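Local coordinates for protein NAD_Gly3P_dh, NAD-dependent glycerol-3-phosphate dehydrogenase (Streptosporangium roseum, PDB 5OCM) that is an imine reductase that binds NADP+ and probably uses NADPH to reduce imines to amines, at residues Q99-A104 and G160-L165; L133-P138 and R150-G155; T4-L9 and S60-V65. One frame throughout, in Å; residues are numbered along the deposited sequence.

Contact 1 (Q99-A104 and G160-L165); sequences QARATA and GADHGL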
loop_
_atom_site.group_PDB
_atom_site.type_symbol
_atom_site.label_atom_id
_atom_site.label_comp_id
_atom_site.label_asym_id
_atom_site.label_seq_id
_atom_site.Cartn_x
_atom_site.Cartn_y
_atom_site.Cartn_z
ATOM N N GLN A 99 1.321 -11.761 24.150
ATOM C CA GLN A 99 1.717 -13.179 24.037
ATOM C C GLN A 99 3.234 -13.331 24.012
ATOM O O GLN A 99 3.795 -14.205 24.702
ATOM C CB GLN A 99 1.077 -13.813 22.799
ATOM C CG GLN A 99 -0.414 -13.986 22.927
ATOM C CD GLN A 99 -1.128 -14.342 21.622
ATOM O OE1 GLN A 99 -0.590 -14.117 20.555
ATOM N NE2 GLN A 99 -2.335 -14.881 21.734
ATOM N N ALA A 100 3.909 -12.439 23.272
ATOM C CA ALA A 100 5.348 -12.480 23.173
ATOM C C ALA A 100 5.979 -12.268 24.559
ATOM O O ALA A 100 6.944 -12.962 24.904
ATOM C CB ALA A 100 5.846 -11.432 22.209
ATOM N N ARG A 101 5.451 -11.317 25.307
ATOM C CA ARG A 101 6.010 -11.035 26.635
ATOM C C ARG A 101 5.749 -12.204 27.602
ATOM O O ARG A 101 6.589 -12.456 28.485
ATOM C CB ARG A 101 5.463 -9.692 27.200
ATOM C CG ARG A 101 5.972 -8.506 26.416
ATOM C CD ARG A 101 5.577 -7.159 26.979
ATOM N NE ARG A 101 5.846 -6.106 25.958
ATOM C CZ ARG A 101 4.941 -5.380 25.295
ATOM N NH1 ARG A 101 3.649 -5.556 25.514
ATOM N NH2 ARG A 101 5.337 -4.515 24.367
ATOM N N ALA A 102 4.634 -12.895 27.436
ATOM C CA ALA A 102 4.313 -14.059 28.257
ATOM C C ALA A 102 5.318 -15.185 27.979
ATOM O O ALA A 102 5.855 -15.768 28.922
ATOM C CB ALA A 102 2.881 -14.538 28.033
ATOM N N THR A 103 5.600 -15.472 26.706
ATOM C CA THR A 103 6.629 -16.484 26.394
ATOM C C THR A 103 8.006 -16.039 26.868
ATOM O O THR A 103 8.771 -16.853 27.403
ATOM C CB THR A 103 6.627 -16.824 24.893
ATOM O OG1 THR A 103 5.309 -17.288 24.568
ATOM C CG2 THR A 103 7.653 -17.935 24.588
ATOM N N ALA A 104 8.314 -14.751 26.769
ATOM C CA ALA A 104 9.575 -14.244 27.284
ATOM C C ALA A 104 9.736 -14.466 28.795
ATOM O O ALA A 104 10.830 -14.808 29.249
ATOM C CB ALA A 104 9.785 -12.768 26.929
ATOM N N GLY A 160 14.990 -4.100 19.177
ATOM C CA GLY A 160 15.202 -3.613 20.556
ATOM C C GLY A 160 14.977 -4.711 21.530
ATOM O O GLY A 160 14.637 -5.853 21.174
ATOM N N ALA A 161 15.175 -4.354 22.798
ATOM C CA ALA A 161 15.144 -5.319 23.908
ATOM C C ALA A 161 13.790 -5.860 24.339
ATOM O O ALA A 161 13.685 -6.976 24.829
ATOM C CB ALA A 161 15.836 -4.649 25.122
ATOM N N ASP A 162 12.732 -5.056 24.200
ATOM C CA ASP A 162 11.402 -5.527 24.516
ATOM C C ASP A 162 10.917 -6.562 23.530
ATOM O O ASP A 162 10.628 -6.242 22.373
ATOM C CB ASP A 162 10.408 -4.319 24.584
ATOM C CG ASP A 162 8.934 -4.734 24.608
ATOM O OD1 ASP A 162 8.530 -5.824 25.095
ATOM O OD2 ASP A 162 8.129 -3.908 24.116
ATOM N N HIS A 163 10.723 -7.785 24.002
ATOM C CA HIS A 163 10.293 -8.914 23.168
ATOM C C HIS A 163 8.992 -8.652 22.437
ATOM O O HIS A 163 8.803 -9.168 21.355
ATOM C CB HIS A 163 10.157 -10.162 24.010
ATOM C CG HIS A 163 11.462 -10.714 24.499
ATOM N ND1 HIS A 163 12.000 -10.375 25.721
ATOM C CD2 HIS A 163 12.318 -11.590 23.936
ATOM C CE1 HIS A 163 13.117 -11.040 25.910
ATOM N NE2 HIS A 163 13.350 -11.766 24.817
ATOM N N GLY A 164 8.079 -7.854 23.015
ATOM C CA GLY A 164 6.823 -7.507 22.364
ATOM C C GLY A 164 6.893 -6.626 21.176
ATOM O O GLY A 164 5.914 -6.494 20.428
ATOM N N LEU A 165 8.027 -5.993 20.904
ATOM C CA LEU A 165 8.110 -5.009 19.772
ATOM C C LEU A 165 7.895 -5.690 18.470
ATOM O O LEU A 165 7.276 -5.101 17.575
ATOM C CB LEU A 165 9.480 -4.332 19.733
ATOM C CG LEU A 165 9.665 -3.141 20.672
ATOM C CD1 LEU A 165 11.174 -2.775 20.679
ATOM C CD2 LEU A 165 8.757 -1.987 20.273
#

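Contact 2 (L133-P138 and R150-G155); sequences LLYSGP and RSLGAG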
loop_
_atom_site.group_PDB
_atom_site.type_symbol
_atom_site.label_atom_id
_atom_site.label_comp_id
_atom_site.label_asym_id
_atom_site.label_seq_id
_atom_site.Cartn_x
_atom_site.Cartn_y
_atom_site.Cartn_z
ATOM N N LEU A 133 12.951 -9.642 8.082
ATOM C CA LEU A 133 12.555 -10.272 9.342
ATOM C C LEU A 133 12.981 -9.383 10.490
ATOM O O LEU A 133 14.073 -8.785 10.464
ATOM C CB LEU A 133 13.194 -11.669 9.493
ATOM C CG LEU A 133 12.778 -12.739 8.503
ATOM C CD1 LEU A 133 13.774 -12.716 7.290
ATOM C CD2 LEU A 133 12.843 -14.135 9.113
ATOM N N LEU A 134 12.140 -9.323 11.519
ATOM C CA LEU A 134 12.344 -8.388 12.657
ATOM C C LEU A 134 12.532 -9.218 13.917
ATOM O O LEU A 134 11.804 -10.174 14.113
ATOM C CB LEU A 134 11.117 -7.525 12.842
ATOM C CG LEU A 134 10.608 -6.830 11.608
ATOM C CD1 LEU A 134 9.371 -5.991 11.914
ATOM C CD2 LEU A 134 11.687 -5.953 11.000
ATOM N N TYR A 135 13.487 -8.815 14.764
ATOM C CA TYR A 135 13.769 -9.572 15.997
ATOM C C TYR A 135 13.795 -8.617 17.180
ATOM O O TYR A 135 14.279 -7.474 17.065
ATOM C CB TYR A 135 15.139 -10.247 15.892
ATOM C CG TYR A 135 15.161 -11.369 14.924
ATOM C CD1 TYR A 135 15.389 -11.147 13.570
ATOM C CD2 TYR A 135 14.868 -12.669 15.326
ATOM C CE1 TYR A 135 15.324 -12.182 12.653
ATOM C CE2 TYR A 135 14.797 -13.703 14.438
ATOM C CZ TYR A 135 15.054 -13.461 13.087
ATOM O OH TYR A 135 14.966 -14.452 12.177
ATOM N N SER A 136 13.318 -9.120 18.315
ATOM C CA SER A 136 13.434 -8.415 19.573
ATOM C C SER A 136 13.870 -9.333 20.643
ATOM O O SER A 136 13.634 -10.560 20.592
ATOM C CB SER A 136 12.066 -7.852 20.007
ATOM O OG SER A 136 11.508 -7.123 18.976
ATOM N N GLY A 137 14.507 -8.748 21.653
ATOM C CA GLY A 137 15.071 -9.534 22.783
ATOM C C GLY A 137 16.470 -9.027 23.045
ATOM O O GLY A 137 16.826 -7.926 22.626
ATOM N N PRO A 138 17.273 -9.811 23.756
ATOM C CA PRO A 138 18.630 -9.293 24.131
ATOM C C PRO A 138 19.511 -9.080 22.956
ATOM O O PRO A 138 19.656 -9.975 22.094
ATOM C CB PRO A 138 19.202 -10.369 25.054
ATOM C CG PRO A 138 18.167 -11.411 25.184
ATOM C CD PRO A 138 16.960 -11.123 24.366
ATOM N N ARG A 150 20.559 -14.756 9.393
ATOM C CA ARG A 150 20.610 -14.121 8.062
ATOM C C ARG A 150 20.378 -15.076 6.903
ATOM O O ARG A 150 20.041 -14.625 5.787
ATOM C CB ARG A 150 21.916 -13.315 7.838
ATOM C CG ARG A 150 21.891 -11.963 8.552
ATOM C CD ARG A 150 23.191 -11.132 8.496
ATOM N NE ARG A 150 23.444 -10.861 7.071
ATOM C CZ ARG A 150 22.815 -9.918 6.326
ATOM N NH1 ARG A 150 21.938 -9.052 6.857
ATOM N NH2 ARG A 150 23.092 -9.849 5.018
ATOM N N SER A 151 20.476 -16.391 7.108
ATOM C CA SER A 151 20.081 -17.337 6.080
ATOM C C SER A 151 18.646 -17.181 5.622
ATOM O O SER A 151 18.300 -17.552 4.504
ATOM C CB SER A 151 20.280 -18.789 6.559
ATOM O OG SER A 151 21.672 -19.017 6.726
ATOM N N LEU A 152 17.799 -16.681 6.522
ATOM C CA LEU A 152 16.371 -16.498 6.224
ATOM C C LEU A 152 16.118 -15.252 5.383
ATOM O O LEU A 152 15.093 -15.151 4.717
ATOM C CB LEU A 152 15.564 -16.438 7.482
ATOM C CG LEU A 152 15.742 -17.606 8.450
ATOM C CD1 LEU A 152 14.918 -17.411 9.703
ATOM C CD2 LEU A 152 15.403 -18.935 7.762
ATOM N N GLY A 153 17.056 -14.325 5.382
ATOM C CA GLY A 153 16.910 -13.071 4.640
ATOM C C GLY A 153 17.910 -12.016 4.988
ATOM O O GLY A 153 18.227 -11.805 6.163
ATOM N N ALA A 154 18.374 -11.316 3.966
ATOM C CA ALA A 154 19.325 -10.226 4.203
ATOM C C ALA A 154 18.693 -9.045 4.913
ATOM O O ALA A 154 19.390 -8.254 5.480
ATOM C CB ALA A 154 19.980 -9.742 2.894
ATOM N N GLY A 155 17.379 -8.940 4.912
ATOM C CA GLY A 155 16.654 -7.916 5.640
ATOM C C GLY A 155 16.384 -8.227 7.088
ATOM O O GLY A 155 15.536 -7.623 7.701
#

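Contact 3 (T4-L9 and S60-V65); sequences TDVTVL and SPLVVV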
loop_
_atom_site.group_PDB
_atom_site.type_symbol
_atom_site.label_atom_id
_atom_site.label_comp_id
_atom_site.label_asym_id
_atom_site.label_seq_id
_atom_site.Cartn_x
_atom_site.Cartn_y
_atom_site.Cartn_z
ATOM N N THR A 4 23.360 -30.887 15.167
ATOM C CA THR A 4 23.074 -30.010 14.073
ATOM C C THR A 4 23.228 -28.573 14.536
ATOM O O THR A 4 23.401 -28.310 15.687
ATOM C CB THR A 4 21.666 -30.291 13.472
ATOM O OG1 THR A 4 20.669 -30.361 14.503
ATOM C CG2 THR A 4 21.634 -31.604 12.710
ATOM N N ASP A 5 23.178 -27.646 13.601
ATOM C CA ASP A 5 23.381 -26.221 13.876
ATOM C C ASP A 5 22.085 -25.511 14.266
ATOM O O ASP A 5 22.114 -24.564 15.036
ATOM C CB ASP A 5 23.959 -25.533 12.623
ATOM C CG ASP A 5 25.286 -26.111 12.196
ATOM O OD1 ASP A 5 26.137 -26.323 13.033
ATOM O OD2 ASP A 5 25.462 -26.372 11.013
ATOM N N VAL A 6 20.959 -25.969 13.693
ATOM C CA VAL A 6 19.680 -25.318 13.879
ATOM C C VAL A 6 18.553 -26.342 13.789
ATOM O O VAL A 6 18.629 -27.274 13.019
ATOM C CB VAL A 6 19.512 -24.111 12.900
ATOM C CG1 VAL A 6 19.499 -24.576 11.516
ATOM C CG2 VAL A 6 18.222 -23.360 13.170
ATOM N N THR A 7 17.564 -26.198 14.656
ATOM C CA THR A 7 16.326 -26.974 14.682
ATOM C C THR A 7 15.136 -26.070 14.292
ATOM O O THR A 7 15.065 -24.932 14.749
ATOM C CB THR A 7 16.094 -27.591 16.068
ATOM O OG1 THR A 7 17.081 -28.645 16.255
ATOM C CG2 THR A 7 14.699 -28.186 16.185
ATOM N N VAL A 8 14.246 -26.585 13.426
ATOM C CA VAL A 8 13.001 -25.961 13.133
ATOM C C VAL A 8 11.864 -26.866 13.651
ATOM O O VAL A 8 11.771 -28.068 13.275
ATOM C CB VAL A 8 12.804 -25.690 11.630
ATOM C CG1 VAL A 8 11.428 -25.066 11.360
ATOM C CG2 VAL A 8 13.935 -24.793 11.119
ATOM N N LEU A 9 11.038 -26.305 14.544
ATOM C CA LEU A 9 9.819 -26.937 15.012
ATOM C C LEU A 9 8.631 -26.277 14.338
ATOM O O LEU A 9 8.394 -25.089 14.544
ATOM C CB LEU A 9 9.676 -26.784 16.523
ATOM C CG LEU A 9 10.880 -27.188 17.364
ATOM C CD1 LEU A 9 10.639 -26.916 18.847
ATOM C CD2 LEU A 9 11.234 -28.657 17.168
ATOM N N SER A 60 20.293 -29.173 18.595
ATOM C CA SER A 60 20.913 -27.942 18.131
ATOM C C SER A 60 21.050 -26.875 19.204
ATOM O O SER A 60 20.226 -26.808 20.110
ATOM C CB SER A 60 20.087 -27.309 16.965
ATOM O OG SER A 60 19.733 -28.296 15.983
ATOM N N PRO A 61 22.013 -25.966 19.049
ATOM C CA PRO A 61 22.104 -24.827 19.980
ATOM C C PRO A 61 21.135 -23.692 19.678
ATOM O O PRO A 61 21.027 -22.779 20.506
ATOM C CB PRO A 61 23.536 -24.312 19.765
ATOM C CG PRO A 61 23.883 -24.737 18.385
ATOM C CD PRO A 61 23.181 -26.039 18.155
ATOM N N LEU A 62 20.469 -23.730 18.535
ATOM C CA LEU A 62 19.531 -22.684 18.085
ATOM C C LEU A 62 18.260 -23.415 17.666
ATOM O O LEU A 62 18.310 -24.302 16.801
ATOM C CB LEU A 62 20.109 -21.907 16.922
ATOM C CG LEU A 62 19.301 -20.776 16.354
ATOM C CD1 LEU A 62 19.216 -19.674 17.342
ATOM C CD2 LEU A 62 19.840 -20.205 15.075
ATOM N N VAL A 63 17.136 -23.060 18.288
ATOM C CA VAL A 63 15.872 -23.733 18.067
ATOM C C VAL A 63 14.838 -22.697 17.646
ATOM O O VAL A 63 14.546 -21.751 18.377
ATOM C CB VAL A 63 15.351 -24.431 19.325
ATOM C CG1 VAL A 63 14.003 -25.142 19.043
ATOM C CG2 VAL A 63 16.387 -25.401 19.862
ATOM N N VAL A 64 14.295 -22.899 16.455
ATOM C CA VAL A 64 13.370 -21.941 15.829
ATOM C C VAL A 64 11.975 -22.600 15.835
ATOM O O VAL A 64 11.831 -23.731 15.369
ATOM C CB VAL A 64 13.776 -21.666 14.406
ATOM C CG1 VAL A 64 12.767 -20.730 13.711
ATOM C CG2 VAL A 64 15.165 -21.037 14.409
ATOM N N VAL A 65 10.949 -21.877 16.314
ATOM C CA VAL A 65 9.609 -22.410 16.291
ATOM C C VAL A 65 8.753 -21.555 15.369
ATOM O O VAL A 65 8.753 -20.307 15.488
ATOM C CB VAL A 65 8.960 -22.560 17.702
ATOM C CG1 VAL A 65 9.207 -21.454 18.618
ATOM C CG2 VAL A 65 7.512 -22.979 17.641
#

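Contact 1 (Q99-A104 and G160-L165)
The charged part of this contact is a two-pronged salt bridge. Arg101 reaches off helix 97-109 with its chain extended from CG to NE and meets Asp162 side-on. Arg101 NE bonds Asp162 OD1 at 2.8 Å, and Arg101 NH2 bonds Asp162 OD2 at 2.9 Å. Both oxygens use their syn lone pairs. The two flat groups are nearly coplanar, 21° apart. Asp162 CG stands anti to its own backbone N (chi1 167°), and Asp162 OD1 also takes a capping bond from Gly164 N at 2.9 Å. That N-H comes from above the carboxylate plane. An alanine in place of Asp162 would lose both bonds to Arg101 and the capping bond to Gly164 N, and would probably loosen the turn.

Ala104 CB sits over one face of the His163 ring, a CH-pi contact of 3.7 Å to the ring centroid. His163 NE2 is bonded to Tyr114 O, which helps to fix the ring. Ala100 CB packs on the turn backbone, 3.8 Å from His163 O and close to Gly164 CA.

Residues 162-165 form a type I beta turn with an aspartate capping bond, typical of a helix start. It leads from the Rossmann-type domain into the long helix 165-192.

Contact 2 (L133-P138 and R150-G155)
The Tyr135 ring meets residues 150-155 by its tip, not by a face. Tyr135 OH lies 3.9 Å from Leu152 CD1, and the two side chains cross at about a right angle. Elsewhere Tyr135 packs on Thr156 and Leu92. The other flat group, the Arg150 guanidinium, turns back on its own segment, where Arg150 NH1 makes a weak bond to Ala154 O.

Leu133 carries most of the contact. It also crosses Leu152 at about a right angle, and its two methyls divide the work. Leu133 CD2 touches Leu152 CB at 3.9 Å. Leu133 CD1 lies against the backbone, 3.8 Å from Leu152 O and 4.1 Å from Gly153 CA. Its chi2 of 92° is off a staggered value. A CB on Gly153 would clash with Leu133 CD1, so the missing side chain makes room for this methyl.

The two segments belong to a beta-alpha-beta unit: strand 131-136, helix 139-149, then the parallel neighbour strand 155-160. Residues 150-155 are the return from helix to strand. Leu133 N makes one weak hydrogen bond, 3.3 Å, to Gly155 O at the start of strand 155-160. From helix 13-24, Leu18, Ala21 and Phe22 pack against Leu152.

Contact 3 (T4-L9 and S60-V65)
Strands 6-9 and 62-65 run parallel, 20° apart, and their backbone polar groups are well matched. Thr7 uses both of its groups on this side. Thr7 N donates to Leu62 O at 3.0 Å, nearly along the C=O axis. Thr7 O accepts from Val64 N at 2.8 Å, in the carbonyl plane. Leu9 N then donates to Val64 O at 2.8 Å, the straightest of the three at 172°. Val8 CA adds a C-H...O contact to Val64 O. The backbone of Val6 and Val8 faces the other way and bonds to Ala28 and to Thr30 of strand 29-32, Val6 with both and Val8 with Thr30.

At the start of the strands, a row of hydroxyls ties the two segments. Ser60 OG is hydrogen-bonded to Thr4 OG1 at 2.7 Å and lies 2.7 Å from Thr7 OG1. Ser60 OG reaches both because it stands beside its own backbone N (chi1 -47°). The row is anchored at each end, Thr4 OG1 bonding Thr30 OG1 and Thr7 OG1 bonding Ala56 O, while Asp5 OD2 takes the N-H of Ala28.

The apolar groups lie on both faces of the sheet. Leu9 CD1 meets Val63 CG1 at 3.8 Å on the face of Thr7 and Val65. On the face of Val8, Val6 CG2 touches Leu62 CD2 and Val64 CG2, both at 4.0 Å. Phe22 and Ala19 of helix 13-24 pack there.

Strand 6-9 lies between strands 29-32 and 62-65 and leads into a glycine-rich turn that fits the Rossmann-type GxGxxG pattern. Leu11, Leu13 and Met14 of that region bind NADP+. This is the first strand of a Rossmann fold.

Contacts 2 and 3 are buried and contact 1 is only partly so. Contacts 2 and 3 belong to the same sheet. Contact 3 joins two inner parallel strands and relies on strong backbone bonds and a hydroxyl row. Contact 2 is at the far end of the strand order, where leucine packing outweighs one weak backbone bond. Both pack against helix 13-24. Contact 1 lies at the margin of the sheet, between helix 97-109 and the turn after strand 155-160, and is the one with a salt bridge. It touches contact 2, where Gly160 O probably bonds Gly137 N. Contact 3 touches neither of the others.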